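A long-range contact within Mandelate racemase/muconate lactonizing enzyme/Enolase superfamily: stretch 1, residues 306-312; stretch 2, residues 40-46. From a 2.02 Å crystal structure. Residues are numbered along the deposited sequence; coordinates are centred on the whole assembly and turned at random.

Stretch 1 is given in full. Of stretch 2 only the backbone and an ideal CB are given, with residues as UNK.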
# COMPACT_ATOMS: atom_id res chain seq x y z
N PHE A 306 5.57 18.69 -3.18
CA PHE A 306 5.00 19.73 -2.33
C PHE A 306 5.97 20.12 -1.19
O PHE A 306 5.59 20.83 -0.25
CB PHE A 306 3.62 19.28 -1.77
CG PHE A 306 2.66 20.42 -1.51
CD1 PHE A 306 2.17 21.20 -2.56
CD2 PHE A 306 2.24 20.70 -0.21
CE1 PHE A 306 1.27 22.23 -2.33
CE2 PHE A 306 1.34 21.77 0.04
CZ PHE A 306 0.87 22.53 -1.03
N THR A 307 7.22 19.68 -1.29
CA THR A 307 8.11 19.73 -0.13
C THR A 307 9.47 20.40 -0.45
O THR A 307 9.48 21.46 -1.11
CB THR A 307 8.25 18.31 0.51
OG1 THR A 307 8.73 17.40 -0.49
CG2 THR A 307 6.89 17.82 1.00
N SER A 308 10.58 19.84 0.02
CA SER A 308 11.91 20.48 -0.10
C SER A 308 12.43 20.51 -1.55
O SER A 308 11.90 19.87 -2.45
CB SER A 308 12.94 19.75 0.77
OG SER A 308 13.29 18.50 0.15
N HIS A 309 13.52 21.23 -1.78
CA HIS A 309 14.14 21.16 -3.10
C HIS A 309 14.92 19.87 -3.33
O HIS A 309 15.17 19.52 -4.46
CB HIS A 309 15.01 22.38 -3.40
CG HIS A 309 14.21 23.59 -3.77
ND1 HIS A 309 14.66 24.53 -4.67
CD2 HIS A 309 12.98 24.00 -3.38
CE1 HIS A 309 13.74 25.47 -4.82
NE2 HIS A 309 12.71 25.17 -4.04
N LEU A 310 15.27 19.16 -2.26
CA LEU A 310 15.84 17.81 -2.45
C LEU A 310 14.80 16.88 -3.12
O LEU A 310 15.11 16.18 -4.08
CB LEU A 310 16.34 17.23 -1.13
CG LEU A 310 16.96 15.82 -1.20
CD1 LEU A 310 18.26 15.82 -2.05
CD2 LEU A 310 17.19 15.25 0.22
N ALA A 311 13.58 16.90 -2.59
CA ALA A 311 12.42 16.20 -3.18
C ALA A 311 12.13 16.71 -4.59
O ALA A 311 11.88 15.92 -5.49
CB ALA A 311 11.18 16.36 -2.28
N LEU A 312 12.18 18.04 -4.77
CA LEU A 312 11.96 18.64 -6.10
C LEU A 312 12.97 18.12 -7.11
O LEU A 312 12.60 17.67 -8.18
CB LEU A 312 12.00 20.17 -6.05
CG LEU A 312 11.80 20.94 -7.38
CD1 LEU A 312 10.48 20.56 -8.13
CD2 LEU A 312 11.87 22.45 -7.10
N UNK A 40 25.30 9.94 0.05
CA UNK A 40 24.15 10.41 -0.72
C UNK A 40 22.97 10.64 0.19
O UNK A 40 22.84 9.98 1.23
CB UNK A 40 23.78 9.41 -1.82
N UNK A 41 22.10 11.56 -0.21
CA UNK A 41 20.92 11.88 0.58
C UNK A 41 19.68 11.66 -0.23
O UNK A 41 19.66 11.87 -1.46
CB UNK A 41 20.97 13.32 1.09
N UNK A 42 18.62 11.26 0.47
CA UNK A 42 17.30 11.15 -0.13
C UNK A 42 16.23 11.53 0.89
O UNK A 42 16.53 11.76 2.06
CB UNK A 42 17.06 9.73 -0.66
N UNK A 43 14.99 11.60 0.43
CA UNK A 43 13.87 11.99 1.27
C UNK A 43 12.67 11.07 0.97
O UNK A 43 12.31 10.86 -0.20
CB UNK A 43 13.51 13.46 1.04
N UNK A 44 12.07 10.51 2.02
CA UNK A 44 10.84 9.72 1.88
C UNK A 44 9.65 10.66 2.05
O UNK A 44 9.59 11.40 3.04
CB UNK A 44 10.79 8.58 2.90
N UNK A 45 8.72 10.63 1.11
CA UNK A 45 7.50 11.41 1.29
C UNK A 45 6.46 10.49 1.93
O UNK A 45 5.62 9.89 1.25
CB UNK A 45 7.00 11.99 -0.04
N UNK A 46 6.55 10.36 3.24
CA UNK A 46 5.93 9.24 3.92
C UNK A 46 5.86 9.59 5.38
O UNK A 46 6.57 10.50 5.83
CB UNK A 46 6.70 7.93 3.69

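Position 40 lies beyond the reach of stretch 1. Its phi/psi of -141/152 are ordinary for a strand and open to most residues, so nothing here selects a side chain. The deposited residue is Gly40.

Position 41 points its CB toward stretch 1. The ideal CB is 4.3 Å from Leu310 CD2. Stretch 1 presents no polar partner here, and an aliphatic or aromatic residue would suit. The residue is Trp41. Its CB keeps the apolar contact, 4.3 Å from Leu310 CD2, while the end of the side chain leads away, with chi1 at m. The indole therefore adds little to this contact.

Position 42 turns its CB away, and nothing of stretch 1 lies within 5.5 Å of the ideal CB. Many residues could fit as far as stretch 1 is concerned. The residue is Gly42. Its backbone still takes part: Leu310 CD2 packs 3.9 Å from Gly42 C.

Position 43 faces the start of the helix. Its CA is 6.3 Å from the CA of Ala311, the closest CA pair across the two stretches. The ideal CB is 4.2 Å from Leu310 CD2 and 5.1 Å from Ser308 OG. Ser308 is the N-cap; its OG accepts from Ala311 N at 3.2 Å and can still donate its own proton. An acceptor on a side chain of some length would suit: Glu or Gln, perhaps Asp or Asn. The residue is Glu43. With chi1 and chi2 both t, it extends to the cap, and Ser308 OG donates to Glu43 OE1 at 2.6 Å. Water 1 donates to Glu43 OE2 at 2.6 Å and accepts a weak bond from Ser308 N at 3.1 Å.

Position 44 is out of reach of stretch 1, which sets no preference. The residue is Cys44.

Position 45 points toward stretch 1, but its ideal CB has nothing of that stretch within 5.5 Å. There is room for a longer side chain. Thr307 offers a methyl and a hydroxyl on that side, so Gln, Glu, Met or Lys are all plausible. The residue is Glu45. Its OE1 comes 3.5 Å from Thr307 CG2, a van der Waals contact. Water 2 lies 2.6 Å from Glu45 OE1, 2.9 Å from Glu43 OE2 and 2.8 Å from Thr307 OG1, and so joins the two stretches.

Position 46 is out of reach and unconstrained by stretch 1. The residue is Ala46.

Stretch 2, residues 40-46: GWGECEA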
# COMPACT_ATOMS: atom_id res chain seq x y z
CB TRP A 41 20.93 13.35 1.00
CG TRP A 41 21.83 13.67 2.11
CD1 TRP A 41 23.15 14.07 2.02
CD2 TRP A 41 21.51 13.68 3.51
NE1 TRP A 41 23.66 14.31 3.28
CE2 TRP A 41 22.68 14.08 4.21
CE3 TRP A 41 20.34 13.38 4.25
CZ2 TRP A 41 22.72 14.20 5.61
CZ3 TRP A 41 20.39 13.49 5.64
CH2 TRP A 41 21.57 13.89 6.30
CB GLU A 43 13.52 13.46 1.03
CG GLU A 43 12.37 14.02 1.89
CD GLU A 43 12.16 15.52 1.66
OE1 GLU A 43 13.14 16.21 1.28
OE2 GLU A 43 11.01 16.00 1.84
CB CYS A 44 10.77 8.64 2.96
SG CYS A 44 12.17 7.53 3.03
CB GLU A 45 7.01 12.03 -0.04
CG GLU A 45 5.72 12.87 0.10
CD GLU A 45 5.74 13.91 1.24
OE1 GLU A 45 6.82 14.39 1.65
OE2 GLU A 45 4.63 14.28 1.72
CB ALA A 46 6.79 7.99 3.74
O HOH W 1 10.54 18.42 2.77
O HOH W 2 8.99 14.76 0.25
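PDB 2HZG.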